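Local coordinates for protein glutamate--tRNA ligase (Methanothermobacter thermautotrophicus, PDB 3AII) that charges tRNA with glutamate as a non-discriminating glutamyl-tRNA synthetase, probably activating the amino acid with ATP before passing it to the tRNA acceptor end, at residues R403-A408 and V515-A520; P421-R426 and N437-L442; R443-L448 and V494-A499. All blocks are in the same frame, centred on the assembly; numbering follows the deposited sequence.

Interaction 1 of 3, residues R403-A408 and V515-A520; sequences RYFFAA and VIEADA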
loop_
_atom_site.group_PDB
_atom_site.type_symbol
_atom_site.label_atom_id
_atom_site.label_comp_id
_atom_site.label_asym_id
_atom_site.label_seq_id
_atom_site.Cartn_x
_atom_site.Cartn_y
_atom_site.Cartn_z
ATOM N N ARG A 403 -8.583 -23.160 12.383
ATOM C CA ARG A 403 -8.094 -24.133 11.408
ATOM C C ARG A 403 -9.210 -24.952 10.772
ATOM O O ARG A 403 -10.081 -25.479 11.467
ATOM C CB ARG A 403 -7.103 -25.091 12.066
ATOM C CG ARG A 403 -5.826 -24.425 12.569
ATOM C CD ARG A 403 -4.849 -25.488 13.067
ATOM N NE ARG A 403 -5.489 -26.470 13.931
ATOM C CZ ARG A 403 -4.863 -27.541 14.418
ATOM N NH1 ARG A 403 -3.589 -27.740 14.117
ATOM N NH2 ARG A 403 -5.498 -28.407 15.191
ATOM N N TYR A 404 -9.152 -25.086 9.444
ATOM C CA TYR A 404 -10.082 -25.942 8.706
ATOM C C TYR A 404 -9.348 -26.712 7.607
ATOM O O TYR A 404 -8.293 -26.268 7.135
ATOM C CB TYR A 404 -11.186 -25.093 8.065
ATOM C CG TYR A 404 -11.980 -24.289 9.074
ATOM C CD1 TYR A 404 -13.085 -24.843 9.710
ATOM C CD2 TYR A 404 -11.583 -23.008 9.430
ATOM C CE1 TYR A 404 -13.804 -24.115 10.655
ATOM C CE2 TYR A 404 -12.291 -22.278 10.374
ATOM C CZ TYR A 404 -13.400 -22.836 10.971
ATOM O OH TYR A 404 -14.083 -22.097 11.918
ATOM N N PHE A 405 -9.933 -27.830 7.177
ATOM C CA PHE A 405 -9.428 -28.588 6.020
ATOM C C PHE A 405 -10.156 -28.141 4.751
ATOM O O PHE A 405 -11.373 -28.336 4.636
ATOM C CB PHE A 405 -9.665 -30.094 6.201
ATOM C CG PHE A 405 -8.777 -30.754 7.232
ATOM C CD1 PHE A 405 -7.542 -30.212 7.567
ATOM C CD2 PHE A 405 -9.175 -31.939 7.838
ATOM C CE1 PHE A 405 -6.722 -30.837 8.521
ATOM C CE2 PHE A 405 -8.357 -32.564 8.785
ATOM C CZ PHE A 405 -7.133 -32.018 9.109
ATOM N N PHE A 406 -9.409 -27.555 3.816
ATOM C CA PHE A 406 -9.896 -27.230 2.480
ATOM C C PHE A 406 -9.095 -28.072 1.505
ATOM O O PHE A 406 -7.876 -27.972 1.459
ATOM C CB PHE A 406 -9.688 -25.734 2.188
ATOM C CG PHE A 406 -9.835 -25.355 0.721
ATOM C CD1 PHE A 406 -11.083 -25.338 0.116
ATOM C CD2 PHE A 406 -8.721 -24.991 -0.027
ATOM C CE1 PHE A 406 -11.226 -24.984 -1.227
ATOM C CE2 PHE A 406 -8.846 -24.624 -1.369
ATOM C CZ PHE A 406 -10.095 -24.622 -1.968
ATOM N N ALA A 407 -9.790 -28.916 0.748
ATOM C CA ALA A 407 -9.141 -29.759 -0.251
ATOM C C ALA A 407 -9.307 -29.120 -1.628
ATOM O O ALA A 407 -10.394 -29.171 -2.211
ATOM C CB ALA A 407 -9.752 -31.159 -0.233
ATOM N N ALA A 408 -8.229 -28.512 -2.122
ATOM C CA ALA A 408 -8.197 -27.919 -3.460
ATOM C C ALA A 408 -8.235 -29.021 -4.522
ATOM O O ALA A 408 -7.621 -30.065 -4.337
ATOM C CB ALA A 408 -6.941 -27.114 -3.622
ATOM N N VAL A 515 -13.363 -28.221 -1.832
ATOM C CA VAL A 515 -14.361 -28.409 -0.799
ATOM C C VAL A 515 -13.733 -28.157 0.564
ATOM O O VAL A 515 -12.530 -28.320 0.744
ATOM C CB VAL A 515 -15.015 -29.806 -0.840
ATOM C CG1 VAL A 515 -15.858 -29.957 -2.113
ATOM C CG2 VAL A 515 -13.954 -30.909 -0.750
ATOM N N ILE A 516 -14.566 -27.758 1.514
ATOM C CA ILE A 516 -14.095 -27.446 2.856
ATOM C C ILE A 516 -14.989 -28.167 3.864
ATOM O O ILE A 516 -16.138 -28.490 3.578
ATOM C CB ILE A 516 -14.065 -25.894 3.075
ATOM C CG1 ILE A 516 -13.310 -25.516 4.358
ATOM C CG2 ILE A 516 -15.491 -25.302 3.032
ATOM C CD1 ILE A 516 -12.937 -24.024 4.445
ATOM N N GLU A 517 -14.453 -28.452 5.040
ATOM C CA GLU A 517 -15.227 -29.168 6.038
ATOM C C GLU A 517 -16.434 -28.361 6.550
ATOM O O GLU A 517 -16.441 -27.133 6.501
ATOM C CB GLU A 517 -14.323 -29.610 7.185
ATOM C CG GLU A 517 -13.892 -28.480 8.089
ATOM C CD GLU A 517 -12.934 -28.970 9.152
ATOM O OE1 GLU A 517 -13.389 -29.288 10.272
ATOM O OE2 GLU A 517 -11.728 -29.048 8.853
ATOM N N ALA A 518 -17.448 -29.094 7.020
ATOM C CA ALA A 518 -18.731 -28.523 7.434
ATOM C C ALA A 518 -18.641 -27.346 8.390
ATOM O O ALA A 518 -19.403 -26.383 8.270
ATOM C CB ALA A 518 -19.619 -29.620 8.042
ATOM N N ASP A 519 -17.720 -27.398 9.347
ATOM C CA ASP A 519 -17.621 -26.320 10.334
ATOM C C ASP A 519 -17.279 -24.937 9.779
ATOM O O ASP A 519 -17.556 -23.919 10.412
ATOM C CB ASP A 519 -16.630 -26.689 11.435
ATOM C CG ASP A 519 -17.247 -27.566 12.496
ATOM O OD1 ASP A 519 -18.456 -27.399 12.784
ATOM O OD2 ASP A 519 -16.521 -28.427 13.042
ATOM N N ALA A 520 -16.665 -24.892 8.603
ATOM C CA ALA A 520 -16.344 -23.639 7.961
ATOM C C ALA A 520 -17.593 -22.775 7.788
ATOM O O ALA A 520 -17.496 -21.562 7.719
ATOM C CB ALA A 520 -15.665 -23.897 6.614
#

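Interaction 2 of 3, residues P421-R426 and N437-L442; sequences PVRVER and NRVLEL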
loop_
_atom_site.group_PDB
_atom_site.type_symbol
_atom_site.label_atom_id
_atom_site.label_comp_id
_atom_site.label_asym_id
_atom_site.label_seq_id
_atom_site.Cartn_x
_atom_site.Cartn_y
_atom_site.Cartn_z
ATOM N N PRO A 421 -17.439 -46.721 10.934
ATOM C CA PRO A 421 -17.261 -45.264 10.998
ATOM C C PRO A 421 -16.248 -44.862 12.059
ATOM O O PRO A 421 -16.091 -45.522 13.090
ATOM C CB PRO A 421 -18.659 -44.738 11.361
ATOM C CG PRO A 421 -19.592 -45.936 11.250
ATOM C CD PRO A 421 -18.753 -47.151 11.437
ATOM N N VAL A 422 -15.556 -43.763 11.793
ATOM C CA VAL A 422 -14.571 -43.236 12.718
ATOM C C VAL A 422 -14.899 -41.774 12.971
ATOM O O VAL A 422 -15.009 -40.994 12.033
ATOM C CB VAL A 422 -13.166 -43.302 12.109
ATOM C CG1 VAL A 422 -12.141 -42.705 13.056
ATOM C CG2 VAL A 422 -12.812 -44.760 11.753
ATOM N N ARG A 423 -15.067 -41.417 14.238
ATOM C CA ARG A 423 -15.311 -40.035 14.616
ATOM C C ARG A 423 -13.998 -39.402 15.028
ATOM O O ARG A 423 -13.308 -39.885 15.929
ATOM C CB ARG A 423 -16.347 -39.963 15.746
ATOM C CG ARG A 423 -16.709 -38.531 16.150
ATOM C CD ARG A 423 -17.740 -38.540 17.285
ATOM N NE ARG A 423 -17.092 -38.870 18.546
ATOM C CZ ARG A 423 -16.404 -38.005 19.280
ATOM N NH1 ARG A 423 -16.292 -36.732 18.899
ATOM N NH2 ARG A 423 -15.832 -38.416 20.409
ATOM N N VAL A 424 -13.639 -38.334 14.328
ATOM C CA VAL A 424 -12.362 -37.675 14.507
ATOM C C VAL A 424 -12.568 -36.322 15.198
ATOM O O VAL A 424 -13.458 -35.576 14.813
ATOM C CB VAL A 424 -11.710 -37.433 13.131
ATOM C CG1 VAL A 424 -10.384 -36.709 13.291
ATOM C CG2 VAL A 424 -11.529 -38.761 12.380
ATOM N N GLU A 425 -11.764 -36.008 16.218
ATOM C CA GLU A 425 -11.744 -34.644 16.764
ATOM C C GLU A 425 -10.403 -33.971 16.537
ATOM O O GLU A 425 -9.345 -34.566 16.768
ATOM C CB GLU A 425 -12.063 -34.590 18.272
ATOM C CG GLU A 425 -13.496 -34.917 18.634
ATOM C CD GLU A 425 -13.949 -34.320 19.984
ATOM O OE1 GLU A 425 -13.170 -33.612 20.662
ATOM O OE2 GLU A 425 -15.112 -34.565 20.370
ATOM N N ARG A 426 -10.452 -32.708 16.130
ATOM C CA ARG A 426 -9.247 -31.935 15.912
ATOM C C ARG A 426 -9.488 -30.489 16.352
ATOM O O ARG A 426 -10.486 -29.875 15.963
ATOM C CB ARG A 426 -8.834 -32.001 14.436
ATOM C CG ARG A 426 -7.584 -31.179 14.100
ATOM C CD ARG A 426 -7.049 -31.562 12.708
ATOM N NE ARG A 426 -5.814 -30.853 12.376
ATOM C CZ ARG A 426 -4.595 -31.225 12.764
ATOM N NH1 ARG A 426 -3.536 -30.509 12.403
ATOM N NH2 ARG A 426 -4.431 -32.301 13.516
ATOM N N ASN A 437 -13.211 -28.263 19.539
ATOM C CA ASN A 437 -12.690 -29.151 18.498
ATOM C C ASN A 437 -13.685 -29.323 17.366
ATOM O O ASN A 437 -14.886 -29.450 17.608
ATOM C CB ASN A 437 -12.388 -30.528 19.074
ATOM C CG ASN A 437 -11.242 -30.513 20.061
ATOM O OD1 ASN A 437 -10.448 -29.590 20.080
ATOM N ND2 ASN A 437 -11.155 -31.557 20.890
ATOM N N ARG A 438 -13.185 -29.355 16.130
ATOM C CA ARG A 438 -14.007 -29.860 15.027
ATOM C C ARG A 438 -14.212 -31.361 15.183
ATOM O O ARG A 438 -13.343 -32.069 15.694
ATOM C CB ARG A 438 -13.336 -29.593 13.674
ATOM C CG ARG A 438 -12.977 -28.154 13.393
ATOM C CD ARG A 438 -11.469 -27.977 13.235
ATOM N NE ARG A 438 -10.991 -28.610 11.999
ATOM C CZ ARG A 438 -9.708 -28.722 11.682
ATOM N NH1 ARG A 438 -9.356 -29.266 10.524
ATOM N NH2 ARG A 438 -8.778 -28.297 12.527
ATOM N N VAL A 439 -15.372 -31.848 14.747
ATOM C CA VAL A 439 -15.671 -33.270 14.749
ATOM C C VAL A 439 -15.950 -33.654 13.328
ATOM O O VAL A 439 -16.868 -33.124 12.695
ATOM C CB VAL A 439 -16.887 -33.601 15.627
ATOM C CG1 VAL A 439 -17.137 -35.105 15.655
ATOM C CG2 VAL A 439 -16.643 -33.062 17.036
ATOM N N LEU A 440 -15.127 -34.554 12.820
ATOM C CA LEU A 440 -15.238 -35.012 11.442
ATOM C C LEU A 440 -15.638 -36.469 11.454
ATOM O O LEU A 440 -14.989 -37.290 12.102
ATOM C CB LEU A 440 -13.898 -34.877 10.735
ATOM C CG LEU A 440 -13.348 -33.453 10.644
ATOM C CD1 LEU A 440 -12.083 -33.399 9.821
ATOM C CD2 LEU A 440 -14.390 -32.554 10.033
ATOM N N GLU A 441 -16.707 -36.786 10.737
ATOM C CA GLU A 441 -17.227 -38.136 10.725
ATOM C C GLU A 441 -16.798 -38.859 9.445
ATOM O O GLU A 441 -17.326 -38.596 8.363
ATOM C CB GLU A 441 -18.751 -38.119 10.836
ATOM C CG GLU A 441 -19.294 -37.389 12.057
ATOM C CD GLU A 441 -19.283 -38.230 13.321
ATOM O OE1 GLU A 441 -18.757 -39.378 13.293
ATOM O OE2 GLU A 441 -19.819 -37.738 14.345
ATOM N N LEU A 442 -15.837 -39.763 9.573
ATOM C CA LEU A 442 -15.401 -40.566 8.440
ATOM C C LEU A 442 -16.303 -41.799 8.348
ATOM O O LEU A 442 -16.329 -42.625 9.265
ATOM C CB LEU A 442 -13.941 -40.980 8.646
ATOM C CG LEU A 442 -13.449 -42.047 7.670
ATOM C CD1 LEU A 442 -13.426 -41.474 6.267
ATOM C CD2 LEU A 442 -12.074 -42.571 8.081
HETATM O O HOH W 1 -18.267 -41.360 11.682
#

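Interaction 3 of 3, residues R443-L448 and V494-A499; sequences RGEVYL and VPAESA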
loop_
_atom_site.group_PDB
_atom_site.type_symbol
_atom_site.label_atom_id
_atom_site.label_comp_id
_atom_site.label_asym_id
_atom_site.label_seq_id
_atom_site.Cartn_x
_atom_site.Cartn_y
_atom_site.Cartn_z
ATOM N N ARG A 443 -17.062 -41.913 7.260
ATOM C CA ARG A 443 -18.076 -42.973 7.150
ATOM C C ARG A 443 -17.818 -43.897 5.974
ATOM O O ARG A 443 -18.085 -45.103 6.050
ATOM C CB ARG A 443 -19.485 -42.383 7.003
ATOM C CG ARG A 443 -20.084 -41.827 8.276
ATOM C CD ARG A 443 -21.479 -41.270 8.019
ATOM N NE ARG A 443 -22.426 -42.308 7.619
ATOM C CZ ARG A 443 -23.690 -42.075 7.279
ATOM N NH1 ARG A 443 -24.163 -40.835 7.286
ATOM N NH2 ARG A 443 -24.484 -43.082 6.931
ATOM N N GLY A 444 -17.341 -43.330 4.870
ATOM C CA GLY A 444 -17.006 -44.129 3.702
ATOM C C GLY A 444 -16.198 -43.378 2.660
ATOM O O GLY A 444 -15.091 -43.783 2.321
ATOM N N GLU A 445 -16.746 -42.279 2.152
ATOM C CA GLU A 445 -16.073 -41.518 1.101
ATOM C C GLU A 445 -15.443 -40.246 1.655
ATOM O O GLU A 445 -15.966 -39.639 2.593
ATOM C CB GLU A 445 -17.055 -41.139 -0.010
ATOM C CG GLU A 445 -17.459 -42.308 -0.909
ATOM C CD GLU A 445 -18.477 -41.895 -1.950
ATOM O OE1 GLU A 445 -19.458 -41.213 -1.581
ATOM O OE2 GLU A 445 -18.298 -42.252 -3.133
ATOM N N VAL A 446 -14.324 -39.849 1.067
ATOM C CA VAL A 446 -13.677 -38.588 1.431
ATOM C C VAL A 446 -13.258 -37.833 0.190
ATOM O O VAL A 446 -13.123 -38.410 -0.895
ATOM C CB VAL A 446 -12.412 -38.804 2.293
ATOM C CG1 VAL A 446 -12.745 -39.521 3.572
ATOM C CG2 VAL A 446 -11.320 -39.580 1.503
ATOM N N TYR A 447 -13.052 -36.530 0.350
ATOM C CA TYR A 447 -12.373 -35.750 -0.670
ATOM C C TYR A 447 -10.925 -35.541 -0.257
ATOM O O TYR A 447 -10.651 -35.122 0.876
ATOM C CB TYR A 447 -13.052 -34.389 -0.835
ATOM C CG TYR A 447 -14.420 -34.442 -1.480
ATOM C CD1 TYR A 447 -15.570 -34.326 -0.713
ATOM C CD2 TYR A 447 -14.555 -34.556 -2.863
ATOM C CE1 TYR A 447 -16.827 -34.352 -1.297
ATOM C CE2 TYR A 447 -15.809 -34.585 -3.459
ATOM C CZ TYR A 447 -16.938 -34.472 -2.669
ATOM O OH TYR A 447 -18.190 -34.487 -3.247
ATOM N N LEU A 448 -9.990 -35.851 -1.153
ATOM C CA LEU A 448 -8.582 -35.539 -0.921
ATOM C C LEU A 448 -8.112 -34.484 -1.907
ATOM O O LEU A 448 -8.574 -34.450 -3.048
ATOM C CB LEU A 448 -7.694 -36.772 -1.104
ATOM C CG LEU A 448 -7.943 -37.986 -0.225
ATOM C CD1 LEU A 448 -6.870 -39.055 -0.492
ATOM C CD2 LEU A 448 -7.929 -37.585 1.222
ATOM N N VAL A 494 -11.611 -34.200 3.628
ATOM C CA VAL A 494 -12.956 -33.748 3.964
ATOM C C VAL A 494 -13.960 -34.897 3.811
ATOM O O VAL A 494 -14.013 -35.535 2.761
ATOM C CB VAL A 494 -13.386 -32.587 3.046
ATOM C CG1 VAL A 494 -14.770 -32.088 3.451
ATOM C CG2 VAL A 494 -12.357 -31.433 3.097
ATOM N N PRO A 495 -14.757 -35.173 4.858
ATOM C CA PRO A 495 -15.808 -36.193 4.752
ATOM C C PRO A 495 -16.741 -35.857 3.593
ATOM O O PRO A 495 -17.176 -34.711 3.471
ATOM C CB PRO A 495 -16.566 -36.067 6.080
ATOM C CG PRO A 495 -15.608 -35.433 7.034
ATOM C CD PRO A 495 -14.676 -34.571 6.205
ATOM N N ALA A 496 -17.063 -36.831 2.753
ATOM C CA ALA A 496 -17.820 -36.518 1.542
ATOM C C ALA A 496 -19.243 -36.039 1.835
ATOM O O ALA A 496 -19.770 -35.164 1.136
ATOM C CB ALA A 496 -17.847 -37.712 0.612
ATOM N N GLU A 497 -19.860 -36.608 2.865
ATOM C CA GLU A 497 -21.284 -36.392 3.110
ATOM C C GLU A 497 -21.621 -34.941 3.429
ATOM O O GLU A 497 -22.696 -34.447 3.078
ATOM C CB GLU A 497 -21.783 -37.297 4.240
ATOM C CG GLU A 497 -21.898 -38.767 3.855
ATOM C CD GLU A 497 -20.599 -39.554 4.007
ATOM O OE1 GLU A 497 -19.547 -38.970 4.355
ATOM O OE2 GLU A 497 -20.638 -40.780 3.778
ATOM N N SER A 498 -20.701 -34.257 4.095
ATOM C CA SER A 498 -20.998 -32.933 4.636
ATOM C C SER A 498 -20.126 -31.810 4.071
ATOM O O SER A 498 -20.194 -30.681 4.543
ATOM C CB SER A 498 -20.863 -32.970 6.151
ATOM O OG SER A 498 -19.561 -33.401 6.515
ATOM N N ALA A 499 -19.345 -32.131 3.047
ATOM C CA ALA A 499 -18.425 -31.199 2.416
ATOM C C ALA A 499 -19.158 -30.005 1.814
ATOM O O ALA A 499 -20.265 -30.155 1.274
ATOM C CB ALA A 499 -17.640 -31.926 1.336
HETATM O O HOH W 2 -17.311 -40.355 4.836
HETATM O O HOH W 3 -19.518 -42.313 2.187
HETATM O O HOH W 4 -20.037 -35.093 -1.643
#

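Interaction 1 of 3, residues R403-A408 and V515-A520
Two antiparallel pairs, a further backbone bond and one carboxylate fasten residues 403-408 to residues 515-520. At the hydrogen-bonded pair, Ala407 N reaches Val515 O at 2.8 Å, nearly along the C=O axis, whereas Val515 N approaches Ala407 O at 3.1 Å from above the carbonyl plane. Next to it, Phe406 and Ile516 form a non-hydrogen-bonded pair, and Phe406 CB lies 4.2 Å from Ile516 CG1. Both of these side chains also pack on Ala502 and Leu531.

Past Ile516 the strand pairing gives way to a side chain. Glu517 N still donates to Phe405 O, at 3.1 Å, but the return bond comes from Glu517 OE2, which accepts Phe405 N at 2.7 Å on its anti lone pair. The side chain gets there by putting CG between its own backbone N and carbonyl carbon (chi1 73°) and then running out extended. The same oxygen makes a salt bridge to Arg438, so a buried charge is gripped from two directions.

Tyr404 belongs to the packed side as well: buried Ala520 lays its CB over one face of the ring, 4.1 Å from Tyr404 CD1, and Tyr404 OH is hydrogen-bonded to Glu522 OE2. The loose side is confined to partly exposed Asp519, whose CB touches the ring edge 3.9 Å from Tyr404 CE1 while its carboxylate leads off. Strands 402-408 and 511-516 are antiparallel neighbours in a six-stranded sheet whose first and last strands also pair, consistent with a beta barrel of the anticodon-binding region in this synthetase family.

Interaction 2 of 3, residues P421-R426 and N437-L442
Residues 422-426 and 437-442 run antiparallel, their short axes approaching to 4.6 Å with 158° between directions. Hydrogen-bonded pairs Val422-Leu442, Val424-Leu440 and Arg426-Arg438 take turns with non-hydrogen-bonded pairs Arg423-Glu441 and Glu425-Val439. The centre is very regular: Val424 N to Leu440 O and Leu440 N to Val424 O both measure 2.8 Å, with each donor in the carbonyl plane. At the far end the bond from Arg438 N to Arg426 O is more bent and comes from above that plane, while the return bond, Arg426 N to Arg438 O, stays in plane.

The face bearing Arg423, Glu425, Val439 and Glu441 is exposed and mostly charged, with Val439 among the charged groups. Arg423, bent at chi3 (76°), turns its NH1 back along its own strand to a salt bridge with Glu425 OE2, 2.9 Å away and in the guanidinium plane. On the way its CG presses on Val439 CG1 at 3.5 Å. The other carboxylate oxygen, Glu425 OE1, takes Asn437 ND2 at 2.9 Å in an almost straight bond; the carboxylate and amide planes stand steeply to one another, yet the oxygen lies in the amide plane. Both Glu425 oxygens use anti lone pairs.

On the opposite face, Val424 CB meets Leu440 CB at 4.1 Å, and both side chains rest on Trp493. Arg426 and Arg438 lie side by side there, the aliphatic chain of Arg426 against the Arg438 guanidinium and the guanidinium planes 81° apart. The like charges approach to 3.9 Å, Arg426 NE to Arg438 NH2, probably tolerated because acids flank them: Asp462 and Glu532 bind Arg426, and Glu517 and Glu532 bind Arg438. Consecutive antiparallel strands make this a two-stranded beta hairpin, with one face exposed and the other packed on the anticodon-binding region.

Interaction 3 of 3, residues R443-L448 and V494-A499
The Tyr447 ring is the main flat group, and the carbonyl oxygen of Pro495 sits at its edge, near the plane. Ala499 CB and Ala496 CA both approach Tyr447 CE1, oblique to the ring, Ala499 CB at 3.7 Å. The side chain also packs on Pro410, Lys412 and Val515. Beyond it, Tyr447 OH lies 2.5 Å from the oxygen of a water that donates to Ala496 O.

Glu497 OE2 stands well out of the Arg443 guanidinium plane, 4.5 Å from NE; no N-H points at it, making this a long electrostatic approach and not a salt bridge. The same oxygen touches Arg443 CB at 3.8 Å.

The backbone pairs at Tyr447 with Val494: Tyr447 N meets Val494 O at 2.8 Å and Val494 N returns to Tyr447 O at 3.1 Å, both in the carbonyl plane. Val446 and Pro495 form the next, non-hydrogen-bonded pair, and past it Ala496 N donates to Glu445 O at 3.0 Å from above the carbonyl plane.

Glu497, bent at chi2 (85°), finishes the contact through water. One water accepts from Arg443 N, donates to Glu445 O and lies 2.7 Å from Glu497 OE1, to which it also donates; a second accepts from Glu445 N and donates to Glu497 OE2. Where strand pairing has ended, solvent extends the junction, and two water donors with the nearby arginine should help keep this carboxylate ionised.

The three contacts cluster in the C-terminal anticodon-binding region, in a part of the fold separate from the catalytic domain, where the predicted HIGH motif and the zinc bound by four cysteines lie. Centres of interactions 1 and 2 lie about 13 Å apart, and interaction 3 sits about 11 Å from each. The hairpin of interaction 2 is tied to interaction 1 by polar chemistry, Arg438 NH1 standing 2.9 Å from Glu517 OE2. Interaction 3 joins its neighbours by packing: Tyr447 CB is 3.6 Å from Val515 CG2, and Pro495 CB is 3.5 Å from Glu441 O. Together they join two six-stranded sheets and a hairpin.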